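Local coordinates for protein oxidoreductase, Gfo/Idh/MocA family (Vibrio cholerae, PDB 1XEA) that probably acts as a nucleotide-dependent oxidoreductase, binding an NAD-type cofactor through its Rossmann-fold domain, at residues T260-L263 and A264-F268; Q273-L276 and Q277-A281. All coordinates share one frame; numbering follows the deposited sequence.

Contact 1. Residues T260-L263 and A264-F268; sequences TPML and ASKGF
A Schellman motif closes the single-turn helix 262-265: Phe268 N reaches back to Leu263 O at 3.2 Å, while Gly267 N bonds to Ala264 O at 2.8 Å. Gly267, with its positive phi of 67°, is the C-prime residue of this motif and also the N-cap of helix 268-281, so one short turn ends the first helix and starts the second. At the other end Pro261 is the N-cap, and its carbonyl O takes the amide of Ser265, 3.0 Å from N to O. The proline ring lies against the methyl of Ala264, CG to CB 3.4 Å.

Two donors share the carbonyl of Met262. Lys266 N sits 3.2 Å from its O, whereas Ser265 OG, turned between its own N and carbonyl carbon (chi1 86°), lies 2.8 Å from Met262 O in the carbonyl plane, on a lone pair. The hydroxyl of the buried Ser265 is thereby paired within the turn itself. Leu263 packs on Ala17, Pro20 and Val21 of helix 12-22; Phe268 also touches Ala17 and presents its ring edge near Leu263 O.

Lys266 faces the second subunit: its NZ forms a salt bridge with Asp258 and a cation-pi contact with Trp259 of that chain, while the selenomethionine Met262 packs on Met262 of the same neighbour. Within the chain, the Met262 and Lys266 side chains cross obliquely, the Met262 chain bending at chi2 and chi3 to bring SE to 3.6 Å from Lys266 CE.

Contact 2. Residues Q273-L276 and Q277-A281; sequences QDWL and QVAAA
Trp275 and Ala279, one helical turn apart, form the tight side of this contact within helix 268-281. The Ala279 CB stands over the six-membered ring of the indole, 3.9 Å from its centroid and 12° off the ring normal, a CH-pi contact. The indole gets there because CG is anti to the backbone N (chi1 155°), which carries the ring along the helix toward Ala279. Phe91 meets the ring obliquely, with Ala66 and Met68 of strand 66-69 also against it, and Leu276 reaches Ile5 on strand 3-8.

The other side is looser and polar, with Gln277 exposed to solvent. Gln273 and Gln277 touch through Gln273 NE2 and Gln277 CG, 3.8 Å apart, with their amide planes moderately inclined. Asp274 OD1 comes no closer than 3.8 Å to Gln277 OE1, the carboxylate and amide planes standing 67° apart; the aspartate instead uses OD2 to bond Tyr118 OH. Beneath both sides, backbone bonds from Gln277 N to Gln273 O through Ala280 N to Leu276 O keep regular i to i+4 spacing. This is an amphipathic helix laid by its apolar side on the parallel sheet of a Rossmann fold.

Contacts 1 and 2 lie in series on consecutive helices, 262-265 and 268-281, with centres about 18 Å apart and nearest atoms about 5 Å apart, so they do not touch. In contact 1 Ser265, Lys266, Gly267 and Phe268 are buried and Pro261 is exposed; in contact 2 Trp275, Leu276 and Val278 are buried, Gln277 and Ala280 exposed. Contact 1 sits between helix 12-22 and the second subunit, with the bonding of helix ends: shared carbonyl acceptors, a serine hydroxyl and a lysine directed at the neighbouring chain. Contact 2, touched by no other chain, relies on regular i to i+4 bonds in the later turns of its helix and an aromatic face, set against strands 3-8 and 66-69.

Contact 1. Residues T260-L263 and A264-F268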
loop_
_atom_site.group_PDB
_atom_site.type_symbol
_atom_site.label_atom_id
_atom_site.label_comp_id
_atom_site.label_asym_id
_atom_site.label_seq_id
_atom_site.Cartn_x
_atom_site.Cartn_y
_atom_site.Cartn_z
ATOM N N THR A 260 0.866 5.278 20.553
ATOM C CA THR A 260 -0.456 5.709 20.950
ATOM C C THR A 260 -1.181 4.442 21.366
ATOM O O THR A 260 -1.222 3.484 20.609
ATOM C CB THR A 260 -1.185 6.329 19.765
ATOM O OG1 THR A 260 -0.420 7.435 19.277
ATOM C CG2 THR A 260 -2.573 6.795 20.165
ATOM N N PRO A 261 -1.752 4.405 22.576
ATOM C CA PRO A 261 -2.451 3.176 22.967
ATOM C C PRO A 261 -3.595 2.809 22.021
ATOM O O PRO A 261 -4.261 3.682 21.478
ATOM C CB PRO A 261 -2.906 3.467 24.405
ATOM C CG PRO A 261 -2.908 4.956 24.487
ATOM C CD PRO A 261 -1.711 5.363 23.689
HETATM N N MSE A 262 -3.785 1.508 21.817
HETATM C CA MSE A 262 -4.812 0.979 20.925
HETATM C C MSE A 262 -6.196 1.514 21.236
HETATM O O MSE A 262 -6.898 1.991 20.341
HETATM C CB MSE A 262 -4.803 -0.552 20.995
HETATM C CG MSE A 262 -5.820 -1.278 20.129
HETATM SE SE MSE A 262 -7.533 -1.506 20.972
HETATM C CE MSE A 262 -6.998 -2.692 22.398
ATOM N N LEU A 263 -6.609 1.441 22.494
ATOM C CA LEU A 263 -7.935 1.940 22.830
ATOM C C LEU A 263 -8.057 3.425 22.477
ATOM O O LEU A 263 -9.098 3.863 21.973
ATOM C CB LEU A 263 -8.248 1.701 24.317
ATOM C CG LEU A 263 -8.612 0.250 24.713
ATOM C CD1 LEU A 263 -8.953 0.197 26.205
ATOM C CD2 LEU A 263 -9.806 -0.252 23.881
ATOM N N ALA A 264 -6.988 4.188 22.714
ATOM C CA ALA A 264 -6.973 5.626 22.422
ATOM C C ALA A 264 -7.179 5.896 20.949
ATOM O O ALA A 264 -7.902 6.829 20.560
ATOM C CB ALA A 264 -5.661 6.240 22.865
ATOM N N SER A 265 -6.528 5.086 20.124
ATOM C CA SER A 265 -6.665 5.262 18.686
ATOM C C SER A 265 -8.127 5.018 18.298
ATOM O O SER A 265 -8.631 5.620 17.347
ATOM C CB SER A 265 -5.760 4.300 17.933
ATOM O OG SER A 265 -6.396 3.064 17.763
ATOM N N LYS A 266 -8.809 4.144 19.041
ATOM C CA LYS A 266 -10.211 3.871 18.763
ATOM C C LYS A 266 -11.111 4.910 19.416
ATOM O O LYS A 266 -12.316 4.701 19.581
ATOM C CB LYS A 266 -10.604 2.484 19.240
ATOM C CG LYS A 266 -9.889 1.361 18.530
ATOM C CD LYS A 266 -10.690 0.057 18.629
ATOM C CE LYS A 266 -9.845 -1.115 18.191
ATOM N NZ LYS A 266 -9.260 -0.906 16.856
ATOM N N GLY A 267 -10.500 6.035 19.778
ATOM C CA GLY A 267 -11.216 7.145 20.383
ATOM C C GLY A 267 -11.814 6.959 21.768
ATOM O O GLY A 267 -12.536 7.831 22.247
ATOM N N PHE A 268 -11.530 5.847 22.432
ATOM C CA PHE A 268 -12.100 5.660 23.748
ATOM C C PHE A 268 -11.588 6.655 24.767
ATOM O O PHE A 268 -12.386 7.296 25.445
ATOM C CB PHE A 268 -11.903 4.224 24.224
ATOM C CG PHE A 268 -12.785 3.230 23.512
ATOM C CD1 PHE A 268 -12.483 2.798 22.217
ATOM C CD2 PHE A 268 -13.935 2.750 24.120
ATOM C CE1 PHE A 268 -13.316 1.893 21.542
ATOM C CE2 PHE A 268 -14.766 1.850 23.450
ATOM C CZ PHE A 268 -14.453 1.423 22.156
#

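Contact 2. Residues Q273-L276 and Q277-A281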
loop_
_atom_site.group_PDB
_atom_site.type_symbol
_atom_site.label_atom_id
_atom_site.label_comp_id
_atom_site.label_asym_id
_atom_site.label_seq_id
_atom_site.Cartn_x
_atom_site.Cartn_y
_atom_site.Cartn_z
ATOM N N GLN A 273 -12.861 11.273 28.195
ATOM C CA GLN A 273 -12.495 12.625 28.573
ATOM C C GLN A 273 -13.721 13.539 28.468
ATOM O O GLN A 273 -14.115 14.167 29.441
ATOM C CB GLN A 273 -11.419 13.130 27.626
ATOM C CG GLN A 273 -11.295 14.625 27.620
ATOM C CD GLN A 273 -10.350 15.094 28.685
ATOM O OE1 GLN A 273 -9.169 15.330 28.410
ATOM N NE2 GLN A 273 -10.845 15.211 29.920
ATOM N N ASP A 274 -14.311 13.612 27.275
ATOM C CA ASP A 274 -15.489 14.446 27.029
ATOM C C ASP A 274 -16.569 14.072 28.032
ATOM O O ASP A 274 -17.186 14.942 28.626
ATOM C CB ASP A 274 -15.989 14.232 25.589
ATOM C CG ASP A 274 -16.992 15.294 25.129
ATOM O OD1 ASP A 274 -16.729 16.498 25.363
ATOM O OD2 ASP A 274 -18.027 14.933 24.503
ATOM N N TRP A 275 -16.784 12.773 28.215
ATOM C CA TRP A 275 -17.781 12.265 29.150
ATOM C C TRP A 275 -17.572 12.814 30.545
ATOM O O TRP A 275 -18.496 13.340 31.151
ATOM C CB TRP A 275 -17.714 10.737 29.203
ATOM C CG TRP A 275 -18.226 10.110 30.482
ATOM C CD1 TRP A 275 -17.577 9.173 31.264
ATOM C CD2 TRP A 275 -19.493 10.338 31.106
ATOM N NE1 TRP A 275 -18.367 8.813 32.325
ATOM C CE2 TRP A 275 -19.547 9.510 32.257
ATOM C CE3 TRP A 275 -20.594 11.163 30.808
ATOM C CZ2 TRP A 275 -20.664 9.481 33.109
ATOM C CZ3 TRP A 275 -21.706 11.131 31.662
ATOM C CH2 TRP A 275 -21.727 10.295 32.797
ATOM N N LEU A 276 -16.359 12.671 31.063
ATOM C CA LEU A 276 -16.069 13.143 32.407
ATOM C C LEU A 276 -16.306 14.643 32.551
ATOM O O LEU A 276 -16.870 15.077 33.553
ATOM C CB LEU A 276 -14.633 12.789 32.795
ATOM C CG LEU A 276 -14.282 11.296 32.858
ATOM C CD1 LEU A 276 -12.808 11.173 33.148
ATOM C CD2 LEU A 276 -15.116 10.570 33.915
ATOM N N GLN A 277 -15.883 15.428 31.561
ATOM C CA GLN A 277 -16.086 16.875 31.610
ATOM C C GLN A 277 -17.589 17.139 31.727
ATOM O O GLN A 277 -18.033 17.899 32.590
ATOM C CB GLN A 277 -15.525 17.556 30.348
ATOM C CG GLN A 277 -14.045 17.273 30.068
ATOM C CD GLN A 277 -13.505 17.989 28.818
ATOM O OE1 GLN A 277 -13.982 17.776 27.689
ATOM N NE2 GLN A 277 -12.498 18.839 29.021
ATOM N N VAL A 278 -18.368 16.493 30.864
ATOM C CA VAL A 278 -19.820 16.641 30.877
ATOM C C VAL A 278 -20.350 16.285 32.264
ATOM O O VAL A 278 -21.076 17.059 32.866
ATOM C CB VAL A 278 -20.500 15.708 29.808
ATOM C CG1 VAL A 278 -22.009 15.620 30.039
ATOM C CG2 VAL A 278 -20.233 16.234 28.404
ATOM N N ALA A 279 -19.976 15.111 32.761
ATOM C CA ALA A 279 -20.423 14.648 34.066
ATOM C C ALA A 279 -20.083 15.630 35.176
ATOM O O ALA A 279 -20.916 15.927 36.029
ATOM C CB ALA A 279 -19.808 13.294 34.373
ATOM N N ALA A 280 -18.852 16.122 35.175
ATOM C CA ALA A 280 -18.415 17.064 36.201
ATOM C C ALA A 280 -19.034 18.453 36.017
ATOM O O ALA A 280 -18.914 19.311 36.888
ATOM C CB ALA A 280 -16.889 17.165 36.197
ATOM N N ALA A 281 -19.691 18.675 34.885
ATOM C CA ALA A 281 -20.313 19.960 34.615
ATOM C C ALA A 281 -21.833 19.850 34.676
ATOM O O ALA A 281 -22.544 20.847 34.541
ATOM C CB ALA A 281 -19.890 20.454 33.252
#